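Local coordinates for protein homoserine dehydrogenase (Thermoplasma acidophilum, PDB 3ING) that probably catalyses the NADPH-linked interconversion of aspartate semialdehyde and homoserine, a step on the way to threonine and methionine, at residues A[18-23]-A[56-61]; A[140-145]-A[150-155]; A[213-218]-A[235-240]. All coordinates share one frame; numbering follows the deposited sequence.

Overall arrangement
The three contacts differ in burial and in chemistry. Interaction 2 is the core contact: its centre lies about 8 Å from that of the chain, it buries 389 Å² and combines a sodium ion, a carboxylate on backbone amides and packed rings. Interactions 1 and 3, at 186 and 175 Å², are partly buried and chiefly apolar, with no direct hydrogen bond across either. Interaction 1 joins two helices of the nucleotide-binding domain; interaction 3 lays a loop on helix 212-226 beside the antiparallel sheet, on the opposite side of the chain's centre. Interactions 2 and 3 touch, Lys217 NZ lying 2.8 Å from Thr144 O, whereas interaction 1 touches neither.

Interaction 1 of 3, residues A[18-23]-A[56-61]; sequences NVLRII and SIISNK. With NDP (NADPH dihydro-nicotinamide-adenine-dinucleotide phosphate), chain C.
Leu20 and Ile58 form the tight part of this helix-helix contact: Leu20 CB lies 3.9 Å from Ile58 CG1, at the point where the two backbones come nearest. Ile58 keeps CG1 beside its own backbone N (chi1 -69°) and extends it, which lays CD1 against the backbone of the other helix, 3.8 Å from Arg21 N. Deeper in the contact, Leu20 CD1 reaches Ile57 CG2 at 4.0 Å, the two side chains crossing at about a right angle. Leu20 and Ile57 are buried, and both continue onto strand 34-41, at Val37 and Val40. The segments run nearly antiparallel, 148° between directions with axes 10.1 Å apart, as neighbouring helices packed against the Rossmann-type sheet of the NADPH-binding domain. Toward solvent the contact thins to the partly exposed Arg21, whose CG rests 4.0 Å from Ile58 CD1. Its extended chain carries NH1 to Asn18 OD1 at 2.9 Å; this donor stands 66° out of the carbonyl plane, while NH2 forms a salt bridge with Glu62. With an alanine in place of Arg21, the methylenes beside Ile58 would be gone and Glu62 is likely to be left without its cationic mate. Farther along helix 54-64, Lys61 turns from the apolar seam to the cofactor, with NZ 2.7 Å from the 2'-phosphate oxygen O2X of NADPH and a second charged partner in Asp42.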
loop_
_atom_site.group_PDB
_atom_site.type_symbol
_atom_site.label_atom_id
_atom_site.label_comp_id
_atom_site.label_asym_id
_atom_site.label_seq_id
_atom_site.Cartn_x
_atom_site.Cartn_y
_atom_site.Cartn_z
ATOM N N ASN A 18 -7.556 -18.928 10.959
ATOM C CA ASN A 18 -7.638 -17.472 11.137
ATOM C C ASN A 18 -8.390 -16.794 10.005
ATOM O O ASN A 18 -8.984 -15.730 10.180
ATOM C CB ASN A 18 -6.232 -16.854 11.293
ATOM C CG ASN A 18 -5.699 -16.969 12.712
ATOM O OD1 ASN A 18 -6.435 -16.725 13.651
ATOM N ND2 ASN A 18 -4.430 -17.365 12.860
ATOM N N VAL A 19 -8.339 -17.391 8.820
ATOM C CA VAL A 19 -9.122 -16.864 7.714
ATOM C C VAL A 19 -10.628 -16.958 8.047
ATOM O O VAL A 19 -11.387 -15.986 7.895
ATOM C CB VAL A 19 -8.778 -17.557 6.366
ATOM C CG1 VAL A 19 -9.868 -17.299 5.353
ATOM C CG2 VAL A 19 -7.377 -17.075 5.810
ATOM N N LEU A 20 -11.035 -18.098 8.595
ATOM C CA LEU A 20 -12.403 -18.266 9.042
ATOM C C LEU A 20 -12.736 -17.284 10.171
ATOM O O LEU A 20 -13.799 -16.691 10.189
ATOM C CB LEU A 20 -12.626 -19.710 9.530
ATOM C CG LEU A 20 -12.636 -20.831 8.492
ATOM C CD1 LEU A 20 -12.983 -22.177 9.126
ATOM C CD2 LEU A 20 -13.609 -20.512 7.364
ATOM N N ARG A 21 -11.825 -17.108 11.116
ATOM C CA ARG A 21 -12.090 -16.185 12.223
ATOM C C ARG A 21 -12.334 -14.781 11.705
ATOM O O ARG A 21 -13.303 -14.122 12.121
ATOM C CB ARG A 21 -10.929 -16.160 13.218
ATOM C CG ARG A 21 -10.790 -17.425 14.088
ATOM C CD ARG A 21 -9.661 -17.334 15.125
ATOM N NE ARG A 21 -9.501 -18.609 15.829
ATOM C CZ ARG A 21 -8.484 -19.454 15.696
ATOM N NH1 ARG A 21 -7.456 -19.190 14.905
ATOM N NH2 ARG A 21 -8.472 -20.562 16.413
ATOM N N ILE A 22 -11.481 -14.325 10.785
ATOM C CA ILE A 22 -11.606 -12.975 10.218
ATOM C C ILE A 22 -12.890 -12.824 9.432
ATOM O O ILE A 22 -13.597 -11.839 9.593
ATOM C CB ILE A 22 -10.359 -12.588 9.378
ATOM C CG1 ILE A 22 -9.164 -12.435 10.333
ATOM C CG2 ILE A 22 -10.572 -11.259 8.598
ATOM C CD1 ILE A 22 -7.811 -12.220 9.693
ATOM N N ILE A 23 -13.237 -13.829 8.637
ATOM C CA ILE A 23 -14.483 -13.805 7.880
ATOM C C ILE A 23 -15.676 -13.750 8.820
ATOM O O ILE A 23 -16.618 -12.975 8.618
ATOM C CB ILE A 23 -14.613 -15.037 6.915
ATOM C CG1 ILE A 23 -13.572 -14.930 5.801
ATOM C CG2 ILE A 23 -16.114 -15.169 6.398
ATOM C CD1 ILE A 23 -13.432 -16.161 4.875
ATOM N N SER A 56 -19.180 -22.489 14.332
ATOM C CA SER A 56 -19.288 -23.864 14.744
ATOM C C SER A 56 -18.136 -24.701 14.185
ATOM O O SER A 56 -17.597 -25.568 14.867
ATOM C CB SER A 56 -20.612 -24.447 14.317
ATOM O OG SER A 56 -20.843 -25.576 15.080
ATOM N N ILE A 57 -17.742 -24.436 12.950
ATOM C CA ILE A 57 -16.616 -25.141 12.353
ATOM C C ILE A 57 -15.318 -24.775 13.067
ATOM O O ILE A 57 -14.477 -25.633 13.318
ATOM C CB ILE A 57 -16.507 -24.848 10.841
ATOM C CG1 ILE A 57 -17.687 -25.536 10.110
ATOM C CG2 ILE A 57 -15.162 -25.305 10.311
ATOM C CD1 ILE A 57 -17.895 -25.095 8.682
ATOM N N ILE A 58 -15.145 -23.496 13.390
ATOM C CA ILE A 58 -13.958 -23.068 14.135
ATOM C C ILE A 58 -13.882 -23.814 15.490
ATOM O O ILE A 58 -12.839 -24.376 15.868
ATOM C CB ILE A 58 -13.965 -21.567 14.376
ATOM C CG1 ILE A 58 -13.753 -20.802 13.059
ATOM C CG2 ILE A 58 -12.864 -21.186 15.381
ATOM C CD1 ILE A 58 -14.150 -19.318 13.170
ATOM N N SER A 59 -15.007 -23.844 16.197
ATOM C CA SER A 59 -15.063 -24.483 17.487
ATOM C C SER A 59 -14.729 -25.978 17.397
ATOM O O SER A 59 -13.983 -26.503 18.237
ATOM C CB SER A 59 -16.422 -24.231 18.133
ATOM O OG SER A 59 -16.593 -25.020 19.288
ATOM N N ASN A 60 -15.293 -26.663 16.396
ATOM C CA ASN A 60 -15.057 -28.081 16.206
ATOM C C ASN A 60 -13.596 -28.387 15.844
ATOM O O ASN A 60 -13.027 -29.368 16.313
ATOM C CB ASN A 60 -15.965 -28.659 15.122
ATOM C CG ASN A 60 -15.953 -30.178 15.111
ATOM O OD1 ASN A 60 -15.488 -30.816 14.163
ATOM N ND2 ASN A 60 -16.418 -30.766 16.197
ATOM N N LYS A 61 -12.999 -27.574 14.993
ATOM C CA LYS A 61 -11.589 -27.730 14.654
ATOM C C LYS A 61 -10.667 -27.491 15.860
ATOM O O LYS A 61 -9.753 -28.267 16.112
ATOM C CB LYS A 61 -11.247 -26.752 13.540
ATOM C CG LYS A 61 -9.828 -26.845 12.952
ATOM C CD LYS A 61 -9.471 -28.263 12.460
ATOM C CE LYS A 61 -8.135 -28.257 11.767
ATOM N NZ LYS A 61 -7.728 -29.643 11.285
HETATM P PA NDP C . -0.601 -25.669 8.536
HETATM O O1A NDP C . -0.786 -25.120 9.892
HETATM O O2A NDP C . 0.235 -26.888 8.423
HETATM O O5B NDP C . -2.027 -26.011 7.872
HETATM C C5B NDP C . -2.215 -26.658 6.630
HETATM C C4B NDP C . -3.677 -27.035 6.448
HETATM O O4B NDP C . -3.877 -27.767 5.267
HETATM C C3B NDP C . -4.169 -27.978 7.555
HETATM O O3B NDP C . -5.571 -27.859 7.736
HETATM C C2B NDP C . -3.839 -29.325 7.009
HETATM O O2B NDP C . -4.602 -30.370 7.546
HETATM C C1B NDP C . -4.240 -29.112 5.574
HETATM N N9A NDP C . -3.598 -30.000 4.613
HETATM C C8A NDP C . -2.365 -30.591 4.621
HETATM N N7A NDP C . -2.225 -31.277 3.444
HETATM C C5A NDP C . -3.343 -31.111 2.722
HETATM C C6A NDP C . -3.692 -31.615 1.485
HETATM N N6A NDP C . -2.765 -32.130 0.682
HETATM N N1A NDP C . -4.905 -31.247 1.025
HETATM C C2A NDP C . -5.791 -30.467 1.740
HETATM N N3A NDP C . -5.457 -29.948 2.977
HETATM C C4A NDP C . -4.217 -30.300 3.427
HETATM O O3 NDP C . -0.007 -24.533 7.567
HETATM P PN NDP C . -0.137 -22.943 7.767
HETATM O O1N NDP C . 0.883 -22.491 8.761
HETATM O O2N NDP C . -1.586 -22.649 7.993
HETATM O O5D NDP C . 0.325 -22.360 6.324
HETATM C C5D NDP C . -0.591 -22.599 5.255
HETATM C C4D NDP C . -0.012 -22.022 3.968
HETATM O O4D NDP C . 0.161 -20.636 4.161
HETATM C C3D NDP C . 1.349 -22.558 3.610
HETATM O O3D NDP C . 1.478 -22.879 2.220
HETATM C C2D NDP C . 2.306 -21.462 4.038
HETATM O O2D NDP C . 3.496 -21.454 3.297
HETATM C C1D NDP C . 1.469 -20.228 3.791
HETATM N N1N NDP C . 1.906 -19.063 4.541
HETATM C C2N NDP C . 1.983 -19.132 5.908
HETATM C C3N NDP C . 2.561 -18.124 6.667
HETATM C C7N NDP C . 2.476 -18.201 8.143
HETATM O O7N NDP C . 2.333 -17.002 8.805
HETATM N N7N NDP C . 2.410 -19.356 8.793
HETATM C C4N NDP C . 2.822 -16.747 6.066
HETATM C C5N NDP C . 2.670 -16.773 4.570
HETATM C C6N NDP C . 2.210 -17.896 3.886
HETATM P P2B NDP C . -4.729 -30.654 9.119
HETATM O O1X NDP C . -5.441 -31.979 9.086
HETATM O O2X NDP C . -5.399 -29.479 9.889
HETATM O O3X NDP C . -3.310 -30.790 9.574
#

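Interaction 2 of 3, residues A[140-145]-A[150-155]; sequences RYEATV and PLFSVL. With NA (sodium ion), chain B.
Glu142 holds CG anti to its backbone N and bends at chi2 (64°), swinging its carboxylate onto the start of helix 152-157; Phe152, with CG beside its own N, sends its ring back between Tyr141 and Leu151, with Val145 at its edge. Three backbone amides grip the carboxylate. OE1 takes Ser153 N at 2.8 Å and OE2 takes Phe152 N at 2.9 Å, each through its syn lone pair, whereas Leu151 N meets OE2 from 39° above the carboxylate plane. With Leu151 at the N-cap position, a buried acid thus meets the amide-rich end of a helix, which would be expected to stabilise its negative charge. Glu142 OE2 is also a ligand of the sodium ion. Glu142 O and Val145 O, the latter 2.5 Å from the sodium ion NA, join it, and the carbonyls of Ala146 and Val149 complete the five protein ligands, so the chain between strand 139-140 and helix 152-157 curls round the metal. Beside this polar centre, Tyr141 and Phe152 make a T-shaped pair: the tyrosine edge points at the phenylalanine face, with centroids 4.9 Å apart and planes at 69°. Leu151 CD2 lies over the opposite face of the Phe152 ring, and Val145 CG2 comes to its edge, 3.7 Å from CE2. Val145 CG1 packs still closer, 3.5 Å from Leu151 CD1. The Arg140 guanidinium passes the helix start to pair with Asp156 and Asp316, while Ser153 OG bonds to Ser158 of the second subunit.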
loop_
_atom_site.group_PDB
_atom_site.type_symbol
_atom_site.label_atom_id
_atom_site.label_comp_id
_atom_site.label_asym_id
_atom_site.label_seq_id
_atom_site.Cartn_x
_atom_site.Cartn_y
_atom_site.Cartn_z
ATOM N N ARG A 140 -4.961 -14.216 -7.059
ATOM C CA ARG A 140 -4.238 -13.284 -6.201
ATOM C C ARG A 140 -3.487 -14.068 -5.129
ATOM O O ARG A 140 -3.852 -15.204 -4.771
ATOM C CB ARG A 140 -5.152 -12.190 -5.606
ATOM C CG ARG A 140 -5.796 -11.268 -6.635
ATOM C CD ARG A 140 -6.485 -10.034 -5.927
ATOM N NE ARG A 140 -5.464 -9.181 -5.327
ATOM C CZ ARG A 140 -4.789 -8.223 -5.984
ATOM N NH1 ARG A 140 -5.040 -7.970 -7.239
ATOM N NH2 ARG A 140 -3.847 -7.512 -5.363
ATOM N N TYR A 141 -2.394 -13.463 -4.669
ATOM C CA TYR A 141 -1.372 -14.144 -3.871
ATOM C C TYR A 141 -0.635 -13.248 -2.880
ATOM O O TYR A 141 0.543 -13.438 -2.578
ATOM C CB TYR A 141 -0.442 -14.890 -4.836
ATOM C CG TYR A 141 0.012 -14.093 -6.063
ATOM C CD1 TYR A 141 1.113 -13.252 -5.994
ATOM C CD2 TYR A 141 -0.643 -14.201 -7.279
ATOM C CE1 TYR A 141 1.547 -12.526 -7.105
ATOM C CE2 TYR A 141 -0.203 -13.484 -8.401
ATOM C CZ TYR A 141 0.880 -12.636 -8.298
ATOM O OH TYR A 141 1.324 -11.910 -9.397
ATOM N N GLU A 142 -1.366 -12.299 -2.307
ATOM C CA GLU A 142 -0.781 -11.419 -1.316
ATOM C C GLU A 142 -0.001 -12.139 -0.226
ATOM O O GLU A 142 1.116 -11.763 0.103
ATOM C CB GLU A 142 -1.857 -10.589 -0.633
ATOM C CG GLU A 142 -1.260 -9.483 0.257
ATOM C CD GLU A 142 -0.483 -8.482 -0.581
ATOM O OE1 GLU A 142 -1.095 -7.886 -1.475
ATOM O OE2 GLU A 142 0.735 -8.340 -0.361
ATOM N N ALA A 143 -0.611 -13.142 0.372
ATOM C CA ALA A 143 -0.011 -13.868 1.485
ATOM C C ALA A 143 1.214 -14.702 1.141
ATOM O O ALA A 143 1.907 -15.144 2.044
ATOM C CB ALA A 143 -1.091 -14.770 2.146
ATOM N N THR A 144 1.492 -14.929 -0.149
ATOM C CA THR A 144 2.616 -15.760 -0.551
ATOM C C THR A 144 3.984 -15.086 -0.364
ATOM O O THR A 144 4.950 -15.790 -0.317
ATOM C CB THR A 144 2.521 -16.200 -2.023
ATOM O OG1 THR A 144 2.644 -15.028 -2.873
ATOM C CG2 THR A 144 1.198 -16.964 -2.267
ATOM N N VAL A 145 4.060 -13.757 -0.238
ATOM C CA VAL A 145 5.359 -13.098 0.052
ATOM C C VAL A 145 5.167 -12.114 1.207
ATOM O O VAL A 145 4.352 -11.189 1.107
ATOM C CB VAL A 145 5.927 -12.341 -1.144
ATOM C CG1 VAL A 145 7.353 -11.682 -0.783
ATOM C CG2 VAL A 145 6.021 -13.236 -2.371
ATOM N N PRO A 150 1.514 -5.636 3.422
ATOM C CA PRO A 150 1.007 -5.332 2.080
ATOM C C PRO A 150 2.122 -5.149 1.061
ATOM O O PRO A 150 3.040 -4.343 1.249
ATOM C CB PRO A 150 0.242 -4.014 2.273
ATOM C CG PRO A 150 -0.080 -3.982 3.732
ATOM C CD PRO A 150 1.074 -4.651 4.417
ATOM N N LEU A 151 2.034 -5.903 -0.036
ATOM C CA LEU A 151 3.077 -5.948 -1.017
ATOM C C LEU A 151 2.422 -5.941 -2.395
ATOM O O LEU A 151 2.530 -4.953 -3.129
ATOM C CB LEU A 151 3.946 -7.210 -0.763
ATOM C CG LEU A 151 5.339 -7.243 -1.399
ATOM C CD1 LEU A 151 6.247 -8.333 -0.781
ATOM C CD2 LEU A 151 5.267 -7.394 -2.879
ATOM N N PHE A 152 1.721 -7.010 -2.764
ATOM C CA PHE A 152 1.178 -7.043 -4.139
ATOM C C PHE A 152 0.057 -6.040 -4.307
ATOM O O PHE A 152 -0.099 -5.458 -5.388
ATOM C CB PHE A 152 0.832 -8.468 -4.579
ATOM C CG PHE A 152 2.036 -9.339 -4.686
ATOM C CD1 PHE A 152 3.026 -9.072 -5.628
ATOM C CD2 PHE A 152 2.258 -10.329 -3.784
ATOM C CE1 PHE A 152 4.155 -9.821 -5.680
ATOM C CE2 PHE A 152 3.384 -11.110 -3.865
ATOM C CZ PHE A 152 4.332 -10.850 -4.814
ATOM N N SER A 153 -0.697 -5.796 -3.256
ATOM C CA SER A 153 -1.778 -4.800 -3.314
ATOM C C SER A 153 -1.174 -3.386 -3.500
ATOM O O SER A 153 -1.777 -2.503 -4.139
ATOM C CB SER A 153 -2.621 -4.884 -2.051
ATOM O OG SER A 153 -1.907 -4.729 -0.819
ATOM N N VAL A 154 0.019 -3.190 -2.920
ATOM C CA VAL A 154 0.773 -1.912 -3.060
ATOM C C VAL A 154 1.266 -1.756 -4.498
ATOM O O VAL A 154 1.146 -0.691 -5.137
ATOM C CB VAL A 154 1.936 -1.878 -2.081
ATOM C CG1 VAL A 154 2.885 -0.684 -2.339
ATOM C CG2 VAL A 154 1.391 -1.892 -0.624
ATOM N N LEU A 155 1.843 -2.833 -5.004
ATOM C CA LEU A 155 2.359 -2.845 -6.378
ATOM C C LEU A 155 1.214 -2.700 -7.362
ATOM O O LEU A 155 1.372 -2.011 -8.373
ATOM C CB LEU A 155 3.166 -4.116 -6.656
ATOM C CG LEU A 155 4.498 -4.338 -5.938
ATOM C CD1 LEU A 155 5.033 -5.678 -6.252
ATOM C CD2 LEU A 155 5.500 -3.287 -6.319
HETATM NA NA NA B . 2.248 -9.829 1.529
#

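Interaction 3 of 3, residues A[213-218]-A[235-240]; sequences DAARKS and VEYSGV
This is a small helix-on-loop contact, apolar at its centre and bridged by water at its side, in which the start of segment 235-240 rests on helix 212-226 ahead of strand 249-258. The evidence begins with Ala215, whose methyl carbon sits over one face of the Tyr237 ring in a CH-pi contact: CB is 3.8 Å from the ring centroid and 24° off the ring normal. The approach is offset toward the rim, so that Ala215 CB is nearest Tyr237 CG and CD1, the latter at 3.5 Å. Tyr237 places CG between its own N and carbonyl carbon (chi1 68°), which brings one ring face onto the Ala215 methyl. One turn farther on, Ser218 OG faces Val235 CB at 3.6 Å, and Val235 CG2 extends the apolar patch to Ala215 CB at 4.1 Å. Ala214 and Ser218 also touch strands 249-258 and 261-270, which places this helix against the antiparallel sheet that follows the nucleotide-binding region in the chain; Val235 packs on Ala264, and the backbone of Glu236 is hydrogen-bonded to Ala264 and Ser266 of strand 261-270. Ser218 OG donates to Ala215 O at 2.7 Å, the donor lying 19° from the carbonyl plane. A water gives one hydrogen to Ser218 OG and another to Glu236 O, each at 2.8 Å, and thereby connects helix and loop where no direct hydrogen bond does. Lys217, probably the proton donor, lies on the same helix, and Asp213 forms a salt bridge with Lys118.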
loop_
_atom_site.group_PDB
_atom_site.type_symbol
_atom_site.label_atom_id
_atom_site.label_comp_id
_atom_site.label_asym_id
_atom_site.label_seq_id
_atom_site.Cartn_x
_atom_site.Cartn_y
_atom_site.Cartn_z
ATOM N N ASP A 213 11.868 -21.516 1.296
ATOM C CA ASP A 213 10.730 -20.590 1.458
ATOM C C ASP A 213 11.090 -19.259 0.817
ATOM O O ASP A 213 10.320 -18.702 0.048
ATOM C CB ASP A 213 10.381 -20.407 2.933
ATOM C CG ASP A 213 9.249 -19.394 3.169
ATOM O OD1 ASP A 213 8.096 -19.686 2.819
ATOM O OD2 ASP A 213 9.505 -18.308 3.736
ATOM N N ALA A 214 12.261 -18.723 1.134
ATOM C CA ALA A 214 12.674 -17.463 0.510
ATOM C C ALA A 214 12.762 -17.583 -1.018
ATOM O O ALA A 214 12.407 -16.652 -1.761
ATOM C CB ALA A 214 14.025 -17.007 1.086
ATOM N N ALA A 215 13.276 -18.718 -1.487
ATOM C CA ALA A 215 13.447 -18.936 -2.911
ATOM C C ALA A 215 12.116 -18.882 -3.625
ATOM O O ALA A 215 12.033 -18.261 -4.659
ATOM C CB ALA A 215 14.161 -20.246 -3.216
ATOM N N ARG A 216 11.091 -19.534 -3.076
ATOM C CA ARG A 216 9.774 -19.547 -3.689
ATOM C C ARG A 216 9.250 -18.133 -3.789
ATOM O O ARG A 216 8.705 -17.728 -4.801
ATOM C CB ARG A 216 8.793 -20.423 -2.888
ATOM C CG ARG A 216 9.094 -21.935 -2.969
ATOM C CD ARG A 216 8.276 -22.618 -1.892
ATOM N NE ARG A 216 8.451 -24.065 -1.902
ATOM C CZ ARG A 216 8.397 -24.821 -0.799
ATOM N NH1 ARG A 216 8.285 -24.281 0.424
ATOM N NH2 ARG A 216 8.571 -26.106 -0.901
ATOM N N LYS A 217 9.434 -17.368 -2.723
ATOM C CA LYS A 217 8.957 -15.992 -2.700
ATOM C C LYS A 217 9.673 -15.196 -3.783
ATOM O O LYS A 217 9.071 -14.365 -4.421
ATOM C CB LYS A 217 9.167 -15.356 -1.310
ATOM C CG LYS A 217 8.390 -16.019 -0.207
ATOM C CD LYS A 217 8.635 -15.350 1.149
ATOM C CE LYS A 217 7.810 -16.041 2.248
ATOM N NZ LYS A 217 6.356 -15.785 2.157
ATOM N N SER A 218 10.950 -15.482 -4.021
ATOM C CA SER A 218 11.710 -14.711 -4.971
ATOM C C SER A 218 11.240 -14.931 -6.400
ATOM O O SER A 218 11.360 -14.017 -7.229
ATOM C CB SER A 218 13.229 -15.001 -4.864
ATOM O OG SER A 218 13.625 -16.266 -5.409
ATOM N N VAL A 235 16.567 -19.128 -9.836
ATOM C CA VAL A 235 16.856 -18.173 -8.778
ATOM C C VAL A 235 17.972 -18.715 -7.921
ATOM O O VAL A 235 18.232 -19.900 -7.950
ATOM C CB VAL A 235 15.621 -17.882 -7.936
ATOM C CG1 VAL A 235 14.420 -17.521 -8.849
ATOM C CG2 VAL A 235 15.270 -19.069 -7.024
ATOM N N GLU A 236 18.650 -17.837 -7.177
ATOM C CA GLU A 236 19.764 -18.233 -6.288
ATOM C C GLU A 236 19.283 -18.071 -4.836
ATOM O O GLU A 236 18.559 -17.098 -4.512
ATOM C CB GLU A 236 20.989 -17.364 -6.552
ATOM N N TYR A 237 19.620 -19.038 -3.989
ATOM C CA TYR A 237 19.239 -18.962 -2.593
ATOM C C TYR A 237 20.205 -19.705 -1.689
ATOM O O TYR A 237 20.948 -20.550 -2.145
ATOM C CB TYR A 237 17.817 -19.489 -2.418
ATOM C CG TYR A 237 17.590 -20.960 -2.658
ATOM C CD1 TYR A 237 17.394 -21.459 -3.945
ATOM C CD2 TYR A 237 17.452 -21.834 -1.591
ATOM C CE1 TYR A 237 17.153 -22.810 -4.144
ATOM C CE2 TYR A 237 17.181 -23.166 -1.780
ATOM C CZ TYR A 237 17.028 -23.650 -3.057
ATOM O OH TYR A 237 16.754 -24.985 -3.246
ATOM N N SER A 238 20.172 -19.369 -0.403
ATOM C CA SER A 238 21.041 -19.971 0.586
ATOM C C SER A 238 20.227 -20.263 1.847
ATOM O O SER A 238 19.264 -19.564 2.135
ATOM C CB SER A 238 22.176 -19.009 1.005
ATOM O OG SER A 238 22.733 -18.269 -0.064
ATOM N N GLY A 239 20.688 -21.221 2.636
ATOM C CA GLY A 239 19.998 -21.589 3.869
ATOM C C GLY A 239 20.879 -21.190 5.019
ATOM O O GLY A 239 21.848 -20.476 4.845
ATOM N N VAL A 240 20.541 -21.668 6.204
ATOM C CA VAL A 240 21.348 -21.426 7.386
ATOM C C VAL A 240 22.516 -22.412 7.352
ATOM O O VAL A 240 22.380 -23.500 6.831
ATOM C CB VAL A 240 20.500 -21.626 8.653
ATOM C CG1 VAL A 240 19.290 -20.676 8.642
ATOM C CG2 VAL A 240 19.983 -23.026 8.705
HETATM O O HOH W 1 15.964 -16.452 -3.835
#